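PDB 6KJK: N-terminal domain of PorA (28-171) from Porphyromonas gingivalis ATCC 33277, which is the N-terminal part of a type IX secretion system cargo protein that impacts the PorXY-SigP signaling of that system. Local coordinates for residues A[6-11]-A[39-44]; A[20-25]-A[127-132]; A[51-56]-A[112-117]; A[58-63]-A[97-102]. All blocks are in the same frame, centred on the assembly; numbering follows the deposited sequence.

Contact 1 (A[6-11]-A[39-44])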
# COMPACT_ATOMS: atom_id res chain seq x y z
N VAL A 6 -7.67 -8.03 -8.07
CA VAL A 6 -6.24 -7.93 -8.33
C VAL A 6 -5.75 -6.54 -7.97
O VAL A 6 -6.52 -5.58 -7.86
CB VAL A 6 -5.84 -8.28 -9.79
CG1 VAL A 6 -6.31 -9.69 -10.13
CG2 VAL A 6 -6.42 -7.29 -10.79
N ILE A 7 -4.44 -6.44 -7.80
CA ILE A 7 -3.76 -5.17 -7.63
C ILE A 7 -2.93 -4.93 -8.88
O ILE A 7 -2.25 -5.84 -9.37
CB ILE A 7 -2.90 -5.18 -6.36
CG1 ILE A 7 -3.85 -5.32 -5.14
CG2 ILE A 7 -2.07 -3.92 -6.24
CD1 ILE A 7 -3.16 -5.78 -3.85
N LYS A 8 -3.03 -3.73 -9.43
CA LYS A 8 -2.31 -3.32 -10.62
C LYS A 8 -1.34 -2.21 -10.24
O LYS A 8 -1.68 -1.30 -9.48
CB LYS A 8 -3.32 -2.79 -11.65
CG LYS A 8 -2.78 -2.42 -13.01
CD LYS A 8 -3.91 -2.05 -13.95
CE LYS A 8 -3.42 -1.75 -15.34
NZ LYS A 8 -4.60 -1.61 -16.25
N VAL A 9 -0.13 -2.28 -10.79
CA VAL A 9 0.87 -1.23 -10.62
C VAL A 9 1.39 -0.85 -12.00
O VAL A 9 1.76 -1.73 -12.79
CB VAL A 9 2.03 -1.67 -9.72
CG1 VAL A 9 3.12 -0.59 -9.67
CG2 VAL A 9 1.50 -1.90 -8.34
N GLY A 10 1.40 0.44 -12.30
CA GLY A 10 1.76 0.86 -13.65
C GLY A 10 0.79 0.22 -14.61
O GLY A 10 -0.42 0.22 -14.40
N ASP A 11 1.30 -0.39 -15.69
CA ASP A 11 0.43 -1.04 -16.66
C ASP A 11 0.19 -2.52 -16.37
O ASP A 11 -0.41 -3.19 -17.21
CB ASP A 11 1.01 -0.87 -18.07
CG ASP A 11 2.17 -1.78 -18.36
OD1 ASP A 11 2.84 -2.35 -17.48
OD2 ASP A 11 2.45 -1.91 -19.57
N MET A 39 -3.66 0.27 -8.17
CA MET A 39 -5.11 0.22 -8.32
C MET A 39 -5.59 -1.13 -7.81
O MET A 39 -4.93 -2.16 -8.07
CB MET A 39 -5.52 0.30 -9.81
CG MET A 39 -5.13 1.59 -10.51
SD MET A 39 -6.14 3.01 -10.04
CE MET A 39 -7.71 2.26 -10.03
N VAL A 40 -6.72 -1.16 -7.12
CA VAL A 40 -7.39 -2.42 -6.78
C VAL A 40 -8.55 -2.58 -7.76
O VAL A 40 -9.42 -1.70 -7.86
CB VAL A 40 -7.88 -2.40 -5.33
CG1 VAL A 40 -8.60 -3.71 -5.04
CG2 VAL A 40 -6.70 -2.22 -4.39
N ILE A 41 -8.58 -3.72 -8.46
CA ILE A 41 -9.54 -3.94 -9.54
C ILE A 41 -10.36 -5.17 -9.21
O ILE A 41 -9.81 -6.21 -8.86
CB ILE A 41 -8.82 -4.11 -10.88
CG1 ILE A 41 -8.07 -2.82 -11.21
CG2 ILE A 41 -9.79 -4.49 -12.03
CD1 ILE A 41 -7.00 -2.97 -12.23
N ASN A 42 -11.68 -5.07 -9.35
CA ASN A 42 -12.55 -6.23 -9.24
C ASN A 42 -12.92 -6.63 -10.66
O ASN A 42 -13.60 -5.87 -11.36
CB ASN A 42 -13.80 -5.86 -8.45
CG ASN A 42 -14.89 -6.90 -8.56
OD1 ASN A 42 -14.62 -8.08 -8.80
ND2 ASN A 42 -16.15 -6.46 -8.37
N GLN A 43 -12.51 -7.83 -11.08
CA GLN A 43 -12.71 -8.28 -12.46
C GLN A 43 -14.07 -8.94 -12.68
O GLN A 43 -14.40 -9.27 -13.82
CB GLN A 43 -11.59 -9.24 -12.86
CG GLN A 43 -10.24 -8.57 -12.83
CD GLN A 43 -9.11 -9.57 -13.02
OE1 GLN A 43 -9.24 -10.75 -12.71
NE2 GLN A 43 -8.02 -9.09 -13.55
N SER A 44 -14.86 -9.13 -11.64
CA SER A 44 -16.20 -9.69 -11.77
C SER A 44 -17.20 -8.64 -12.25
O SER A 44 -17.03 -7.43 -12.05
CB SER A 44 -16.65 -10.25 -10.42
OG SER A 44 -18.00 -10.69 -10.48
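V6 and I41 form an antiparallel hydrogen-bonded pair: V6 N donates to I41 O at 2.9 Å, and V6 O accepts from I41 N at 2.8 Å with 172° at the hydrogen. Valine, branched at CB, suits the extended backbone. With CG1 anti to the carbonyl carbon (chi1 -57°), CG2 falls between the backbone N and the carbonyl carbon, where it meets I41 CB at 4.0 Å. Q43 crosses V6 at about a right angle, its NE2 coming to 3.7 Å from V6 CG2, so the polar tip of glutamine lies against a methyl. I7 turns to the other face opposite V40, a non-hydrogen-bonded pair of buried, beta-branched residues. Their side chains meet loosely, I7 CG1 to V40 CG2 at 4.3 Å, while I7 CA approaches M39 O to 3.3 Å in a CA-H...O contact. K8 returns to the face of V6, giving its N-H to M39 O at 2.8 Å, and K8 O accepts from M39 N. With CG anti to the backbone N (chi1 -175°) and an extended chain, lysine can lay methylenes on I41 while its ammonium continues past I41 CD1, which is 3.7 Å from K8 CD. Strand 5-9 also pairs with the short strand 12-13, and strand 31-42 with strand 90-99. On the inner face I7 reaches A125 and V127 of the facing sheet, and V40 packs on L92.

Contact 2 (A[20-25]-A[127-132]); sequences VDITAF and VNINFK
V20, D21 and I22 run parallel to I129, N130 and F131, the strand axes 25° apart, in a ladder where V20 N donates to N128 O at 2.8 Å, N130 N to V20 O, I22 N to N130 O and K132 N to I22 O. With its CG anti to the carbonyl carbon, beside the backbone N, D21 serves two partners on one face of the pair. Its OD2 forms a salt bridge with K132 NZ at 2.8 Å, the ammonium coming from above the carboxylate plane, 49° out of it. Its OD1 takes a weak hydrogen bond from N130 ND2 at 3.3 Å; the two side chains lie side by side, their flat groups 41° apart. A charged aspartate fits this outer face, where the extended lysine can reach it. The other face is apolar. I22 lies alongside F131, with I22 CB 3.7 Å from F131 CD1, and I129 CG2 sits 3.6 Å above one face of the same ring, offset toward the rim. V20 CG2 meets V127 CG2 at 4.0 Å, a methyl contact between beta-branched residues well suited to strands. Past the end of strand 18-22 a water takes over from direct pairing, donating to T23 O at 2.7 Å and to K132 O at 3.1 Å. Strand 18-22 is outermost in its mixed sheet, while strand 125-133 is bonded on its other side to strand 105-115; from it I129 packs on F36 and F131 on M34, both in strand 31-42 of the facing sheet.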
# COMPACT_ATOMS: atom_id res chain seq x y z
N VAL A 20 6.81 -5.40 -4.53
CA VAL A 20 7.07 -4.20 -5.31
C VAL A 20 8.09 -3.37 -4.56
O VAL A 20 7.85 -3.00 -3.39
CB VAL A 20 5.79 -3.38 -5.53
CG1 VAL A 20 6.13 -2.04 -6.20
CG2 VAL A 20 4.81 -4.15 -6.41
N ASP A 21 9.20 -3.07 -5.21
CA ASP A 21 10.25 -2.25 -4.61
C ASP A 21 10.12 -0.81 -5.11
O ASP A 21 10.05 -0.58 -6.33
CB ASP A 21 11.65 -2.75 -4.98
CG ASP A 21 12.05 -4.04 -4.27
OD1 ASP A 21 11.35 -4.53 -3.37
OD2 ASP A 21 13.12 -4.58 -4.65
N ILE A 22 10.06 0.13 -4.20
CA ILE A 22 10.02 1.55 -4.49
C ILE A 22 11.37 2.10 -4.04
O ILE A 22 11.81 1.82 -2.91
CB ILE A 22 8.88 2.22 -3.69
CG1 ILE A 22 7.50 1.63 -4.05
CG2 ILE A 22 8.92 3.73 -3.86
CD1 ILE A 22 7.03 1.93 -5.43
N THR A 23 12.04 2.84 -4.91
CA THR A 23 13.33 3.44 -4.59
C THR A 23 13.32 4.95 -4.69
O THR A 23 14.21 5.59 -4.14
CB THR A 23 14.41 2.91 -5.55
OG1 THR A 23 13.99 3.19 -6.89
CG2 THR A 23 14.61 1.42 -5.38
N ALA A 24 12.36 5.54 -5.39
CA ALA A 24 12.38 6.99 -5.54
C ALA A 24 11.95 7.66 -4.24
O ALA A 24 11.04 7.17 -3.55
CB ALA A 24 11.46 7.42 -6.68
N PHE A 25 12.58 8.77 -3.91
CA PHE A 25 12.17 9.58 -2.76
C PHE A 25 12.25 11.06 -3.13
O PHE A 25 13.04 11.46 -3.99
CB PHE A 25 12.98 9.25 -1.49
CG PHE A 25 14.44 9.54 -1.62
CD1 PHE A 25 15.29 8.60 -2.15
CD2 PHE A 25 14.94 10.76 -1.23
CE1 PHE A 25 16.65 8.87 -2.28
CE2 PHE A 25 16.30 11.04 -1.35
CZ PHE A 25 17.13 10.09 -1.87
N VAL A 127 -0.32 -7.35 -1.63
CA VAL A 127 0.93 -6.88 -2.19
C VAL A 127 1.86 -6.53 -1.04
O VAL A 127 1.43 -5.99 -0.01
CB VAL A 127 0.73 -5.69 -3.16
CG1 VAL A 127 0.07 -4.49 -2.47
CG2 VAL A 127 2.02 -5.30 -3.84
N ASN A 128 3.12 -6.89 -1.22
CA ASN A 128 4.18 -6.53 -0.29
C ASN A 128 4.98 -5.39 -0.91
O ASN A 128 5.36 -5.47 -2.08
CB ASN A 128 5.10 -7.73 -0.02
CG ASN A 128 4.35 -8.89 0.47
OD1 ASN A 128 3.86 -8.89 1.62
ND2 ASN A 128 4.16 -9.88 -0.39
N ILE A 129 5.20 -4.33 -0.15
CA ILE A 129 5.80 -3.11 -0.64
C ILE A 129 7.08 -2.88 0.15
O ILE A 129 7.03 -2.78 1.39
CB ILE A 129 4.84 -1.93 -0.46
CG1 ILE A 129 3.56 -2.20 -1.21
CG2 ILE A 129 5.48 -0.61 -0.91
CD1 ILE A 129 2.45 -1.33 -0.78
N ASN A 130 8.21 -2.76 -0.53
CA ASN A 130 9.48 -2.44 0.11
C ASN A 130 9.94 -1.07 -0.36
O ASN A 130 10.09 -0.85 -1.57
CB ASN A 130 10.56 -3.46 -0.25
CG ASN A 130 10.30 -4.82 0.33
OD1 ASN A 130 9.77 -4.95 1.44
ND2 ASN A 130 10.67 -5.85 -0.42
N PHE A 131 10.09 -0.15 0.56
CA PHE A 131 10.65 1.16 0.28
C PHE A 131 12.14 1.06 0.57
O PHE A 131 12.55 1.09 1.72
CB PHE A 131 10.00 2.20 1.18
CG PHE A 131 8.52 2.42 0.90
CD1 PHE A 131 8.13 3.19 -0.20
CD2 PHE A 131 7.53 1.87 1.69
CE1 PHE A 131 6.78 3.42 -0.48
CE2 PHE A 131 6.19 2.12 1.41
CZ PHE A 131 5.81 2.90 0.33
N LYS A 132 12.94 0.93 -0.48
CA LYS A 132 14.39 0.78 -0.35
C LYS A 132 15.01 2.16 -0.52
O LYS A 132 15.24 2.64 -1.64
CB LYS A 132 14.92 -0.22 -1.36
CG LYS A 132 14.42 -1.62 -1.11
CD LYS A 132 15.06 -2.62 -2.04
CE LYS A 132 14.56 -4.01 -1.75
NZ LYS A 132 15.07 -4.99 -2.75
O HOH W 1 16.51 5.24 -2.78

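Contact 3 (A[51-56]-A[112-117])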
# COMPACT_ATOMS: atom_id res chain seq x y z
N ILE A 51 -12.40 -3.96 2.25
CA ILE A 51 -11.63 -3.07 3.11
C ILE A 51 -10.16 -3.33 2.82
O ILE A 51 -9.76 -4.49 2.64
CB ILE A 51 -11.93 -3.33 4.60
CG1 ILE A 51 -13.38 -3.01 4.93
CG2 ILE A 51 -11.01 -2.55 5.51
CD1 ILE A 51 -13.81 -3.59 6.26
N GLY A 52 -9.37 -2.27 2.77
CA GLY A 52 -7.92 -2.38 2.58
C GLY A 52 -7.22 -2.21 3.92
O GLY A 52 -7.60 -1.34 4.71
N LYS A 53 -6.25 -3.07 4.18
CA LYS A 53 -5.53 -3.05 5.45
C LYS A 53 -4.04 -3.15 5.23
O LYS A 53 -3.57 -4.00 4.45
CB LYS A 53 -5.95 -4.19 6.38
CG LYS A 53 -7.43 -4.23 6.69
CD LYS A 53 -7.71 -5.14 7.87
CE LYS A 53 -9.21 -5.31 8.06
NZ LYS A 53 -9.52 -6.09 9.30
N ILE A 54 -3.30 -2.33 5.96
CA ILE A 54 -1.88 -2.59 6.15
C ILE A 54 -1.77 -3.66 7.23
O ILE A 54 -2.15 -3.43 8.38
CB ILE A 54 -1.14 -1.31 6.53
CG1 ILE A 54 -1.22 -0.28 5.41
CG2 ILE A 54 0.31 -1.63 6.96
CD1 ILE A 54 -0.52 -0.68 4.12
N THR A 55 -1.30 -4.84 6.86
CA THR A 55 -1.28 -5.99 7.77
C THR A 55 0.08 -6.21 8.40
O THR A 55 0.18 -6.99 9.37
CB THR A 55 -1.71 -7.27 7.03
OG1 THR A 55 -0.78 -7.52 5.99
CG2 THR A 55 -3.11 -7.15 6.43
N LYS A 56 1.14 -5.60 7.87
CA LYS A 56 2.49 -5.65 8.45
C LYS A 56 3.14 -4.32 8.16
O LYS A 56 2.96 -3.78 7.05
CB LYS A 56 3.32 -6.72 7.72
CG LYS A 56 2.72 -8.14 7.71
CD LYS A 56 3.63 -9.08 6.89
CE LYS A 56 2.90 -9.89 5.80
NZ LYS A 56 3.06 -11.38 5.95
N SER A 112 -3.33 -5.81 2.19
CA SER A 112 -4.29 -6.77 1.65
C SER A 112 -5.67 -6.17 1.58
O SER A 112 -6.08 -5.37 2.43
CB SER A 112 -4.38 -8.05 2.50
OG SER A 112 -3.14 -8.74 2.50
N CYS A 113 -6.41 -6.65 0.60
CA CYS A 113 -7.82 -6.36 0.43
C CYS A 113 -8.61 -7.51 1.06
O CYS A 113 -8.33 -8.68 0.77
CB CYS A 113 -8.10 -6.32 -1.08
SG CYS A 113 -9.61 -5.59 -1.65
N PHE A 114 -9.58 -7.19 1.90
CA PHE A 114 -10.41 -8.21 2.51
C PHE A 114 -11.86 -7.96 2.12
O PHE A 114 -12.26 -6.80 1.93
CB PHE A 114 -10.35 -8.10 4.03
CG PHE A 114 -9.04 -8.49 4.61
CD1 PHE A 114 -7.98 -7.57 4.70
CD2 PHE A 114 -8.85 -9.76 5.12
CE1 PHE A 114 -6.77 -7.94 5.28
CE2 PHE A 114 -7.64 -10.13 5.69
CZ PHE A 114 -6.61 -9.20 5.76
N PRO A 115 -12.68 -9.00 2.04
CA PRO A 115 -14.12 -8.78 1.99
C PRO A 115 -14.53 -7.98 3.20
O PRO A 115 -13.89 -8.02 4.26
CB PRO A 115 -14.70 -10.20 2.06
CG PRO A 115 -13.57 -11.12 1.73
CD PRO A 115 -12.35 -10.43 2.25
N GLU A 116 -15.60 -7.22 3.02
CA GLU A 116 -16.14 -6.34 4.05
C GLU A 116 -16.05 -6.92 5.46
O GLU A 116 -15.78 -6.19 6.43
CB GLU A 116 -17.59 -6.04 3.71
CG GLU A 116 -17.90 -4.64 3.93
CD GLU A 116 -19.35 -4.40 3.92
OE1 GLU A 116 -20.05 -4.76 2.95
OE2 GLU A 116 -19.78 -3.85 4.93
N SER A 117 -16.28 -8.23 5.58
CA SER A 117 -16.08 -8.94 6.85
C SER A 117 -14.76 -8.57 7.53
O SER A 117 -14.75 -8.22 8.72
CB SER A 117 -16.16 -10.44 6.60
OG SER A 117 -15.50 -11.18 7.60
O HOH W 2 -1.80 -9.74 4.65
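I51 pairs with F114 in an antiparallel beta-ladder within the mixed sheet of this beta sandwich, where strand 48-58 runs beside strand 105-115. Two hydrogen-bonded pairs make it: F114 N donates to I51 O at 2.8 Å and I51 N to F114 O, while K53 N donates to S112 O at 2.9 Å and S112 N to K53 O. Between them buried G52, lacking a side chain, forms a non-hydrogen-bonded pair with C113, and its CA makes a CA-H...O contact with S112 O. The F114 ring is met by K53 and T55. The side chains of K53 and F114 cross at about a right angle, K53 CG 3.9 Å from F114 CD1, so lysine's CG and CD methylenes lie against CD1 and CE1; K53 NZ stands 5.2 Å from the ring centroid, 14° off the normal, at most a weak cation-pi attraction. T55 CG2, anti to the carbonyl carbon, meets the ring edge in its plane, 3.9 Å from F114 CE1, while threonine's OG1, between the backbone N and that carbon, turns to water. S112 OG, hydrogen-bonded to T126 OG1, shares that water, whose oxygen lies 2.7 Å from S112 OG and 2.8 Å from T55 OG1.

Contact 4 (A[58-63]-A[97-102])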
# COMPACT_ATOMS: atom_id res chain seq x y z
N GLU A 58 6.96 -2.19 8.89
CA GLU A 58 8.33 -2.13 9.40
C GLU A 58 8.92 -0.81 8.96
O GLU A 58 8.98 -0.53 7.75
CB GLU A 58 9.14 -3.28 8.80
CG GLU A 58 8.40 -4.63 8.89
CD GLU A 58 9.28 -5.86 8.67
OE1 GLU A 58 9.51 -6.61 9.65
OE2 GLU A 58 9.71 -6.11 7.52
N MET A 59 9.31 0.02 9.91
CA MET A 59 9.75 1.37 9.63
C MET A 59 10.96 1.71 10.47
O MET A 59 11.16 1.16 11.56
CB MET A 59 8.64 2.40 9.94
CG MET A 59 7.33 2.18 9.16
SD MET A 59 6.16 3.55 9.28
CE MET A 59 5.55 3.33 10.94
N ILE A 60 11.74 2.65 9.99
CA ILE A 60 12.72 3.30 10.86
C ILE A 60 11.97 4.08 11.95
O ILE A 60 10.78 4.37 11.87
CB ILE A 60 13.63 4.19 9.98
CG1 ILE A 60 14.94 4.48 10.71
CG2 ILE A 60 12.94 5.48 9.59
CD1 ILE A 60 15.99 4.98 9.80
N GLY A 61 12.69 4.37 13.04
CA GLY A 61 12.02 4.74 14.30
C GLY A 61 10.96 5.84 14.19
O GLY A 61 9.84 5.69 14.68
N ASP A 62 11.32 6.98 13.61
CA ASP A 62 10.39 8.09 13.44
C ASP A 62 9.72 8.10 12.06
O ASP A 62 9.27 9.16 11.61
CB ASP A 62 11.07 9.43 13.72
CG ASP A 62 10.21 10.34 14.57
OD1 ASP A 62 10.62 10.67 15.71
OD2 ASP A 62 9.11 10.73 14.11
N GLY A 63 9.65 6.98 11.39
CA GLY A 63 8.87 6.92 10.17
C GLY A 63 7.39 6.89 10.46
O GLY A 63 6.95 6.44 11.51
N THR A 97 7.09 8.28 5.11
CA THR A 97 7.85 9.50 5.35
C THR A 97 8.76 9.26 6.55
O THR A 97 8.39 8.54 7.48
CB THR A 97 6.93 10.66 5.63
OG1 THR A 97 6.05 10.32 6.69
CG2 THR A 97 6.10 10.97 4.42
N PHE A 98 9.96 9.83 6.51
CA PHE A 98 10.96 9.50 7.52
C PHE A 98 12.10 10.50 7.40
O PHE A 98 12.18 11.23 6.42
CB PHE A 98 11.49 8.06 7.36
CG PHE A 98 11.96 7.77 5.95
CD1 PHE A 98 13.28 8.00 5.57
CD2 PHE A 98 11.08 7.27 5.01
CE1 PHE A 98 13.69 7.77 4.27
CE2 PHE A 98 11.48 7.03 3.71
CZ PHE A 98 12.78 7.28 3.33
N PRO A 99 12.97 10.56 8.41
CA PRO A 99 14.04 11.57 8.39
C PRO A 99 15.07 11.31 7.30
O PRO A 99 15.42 10.17 7.00
CB PRO A 99 14.67 11.44 9.78
CG PRO A 99 13.61 10.85 10.63
CD PRO A 99 12.88 9.89 9.71
N VAL A 100 15.57 12.41 6.72
CA VAL A 100 16.75 12.32 5.88
C VAL A 100 17.88 11.69 6.68
O VAL A 100 18.08 11.98 7.87
CB VAL A 100 17.15 13.73 5.40
CG1 VAL A 100 18.51 13.70 4.71
CG2 VAL A 100 16.10 14.30 4.49
N SER A 101 18.61 10.78 6.04
CA SER A 101 19.77 10.13 6.64
C SER A 101 20.79 9.87 5.54
O SER A 101 20.44 9.73 4.37
CB SER A 101 19.38 8.81 7.31
OG SER A 101 20.52 8.13 7.83
N ASN A 102 22.07 9.82 5.92
CA ASN A 102 23.08 9.41 4.96
C ASN A 102 23.13 7.90 4.77
O ASN A 102 23.74 7.43 3.81
CB ASN A 102 24.45 9.94 5.37
CG ASN A 102 24.54 11.44 5.24
OD1 ASN A 102 24.05 12.01 4.27
ND2 ASN A 102 25.17 12.09 6.21
O HOH W 3 7.55 10.72 9.40
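I60 and G63 bound a type I beta turn that packs against F98 and P99 at the end of strand 90-99. The turn lies in the connection between strand 48-58 of one sheet and strand 64-69 of the other, and is closed by G63 N donating to I60 O at 2.9 Å. One residue beyond it regular pairing starts, where H64 bonds to T97 through the backbone. The turn's branched first residue does the apolar work. I60 CG1 is anti to the backbone N (chi1 -159°), which leaves CG2 between the backbone N and the carbonyl carbon; from there it touches F98 CB at 3.7 Å, the two side chains crossing at about a right angle. The ring of F98 in turn meets Y133 and H105 edge-to-face. D62 lies against the proline ring, D62 CB 4.2 Å from P99 CG. At G63 the backbones come close: G63 CA is 3.2 Å from T97 O, a CA-H...O contact, and a CB on this residue would be crowded by I60 O, so glycine suits the tight fit. P99 presents its ring carbon CD to the turn, 4.1 Å from D62 O, where the backbone has no N-H to give. One water joins the segments, donating to D62 O at 3.2 Å and lying 3.1 Å from T97 OG1. With no direct hydrogen bond from one segment to the other, the turn rests on the strand end by the fit of its carbon surfaces, the CA-H...O contact and a shared water.

In the fold
From the N terminus, strand 5-9 enters contact 1, which closes when the chain returns along 39-44. Before that closure 20-25 has passed, and its partner 127-132 arrives only near the C-terminal end, so contacts 1 and 2 cross; they also touch, I7 CD1 lying 3.7 Å from V127 CG1 between the two sheets. The long loop of contact 2 encloses contact 3, which in turn encloses contact 4, while contact 1 closes before either opens. Contacts 2 and 3 tie the mixed sheet together, contact 1 the other sheet, and contact 4 sets a link between sheets against strand 90-99, its nearest atoms about 17 Å from those of contact 1.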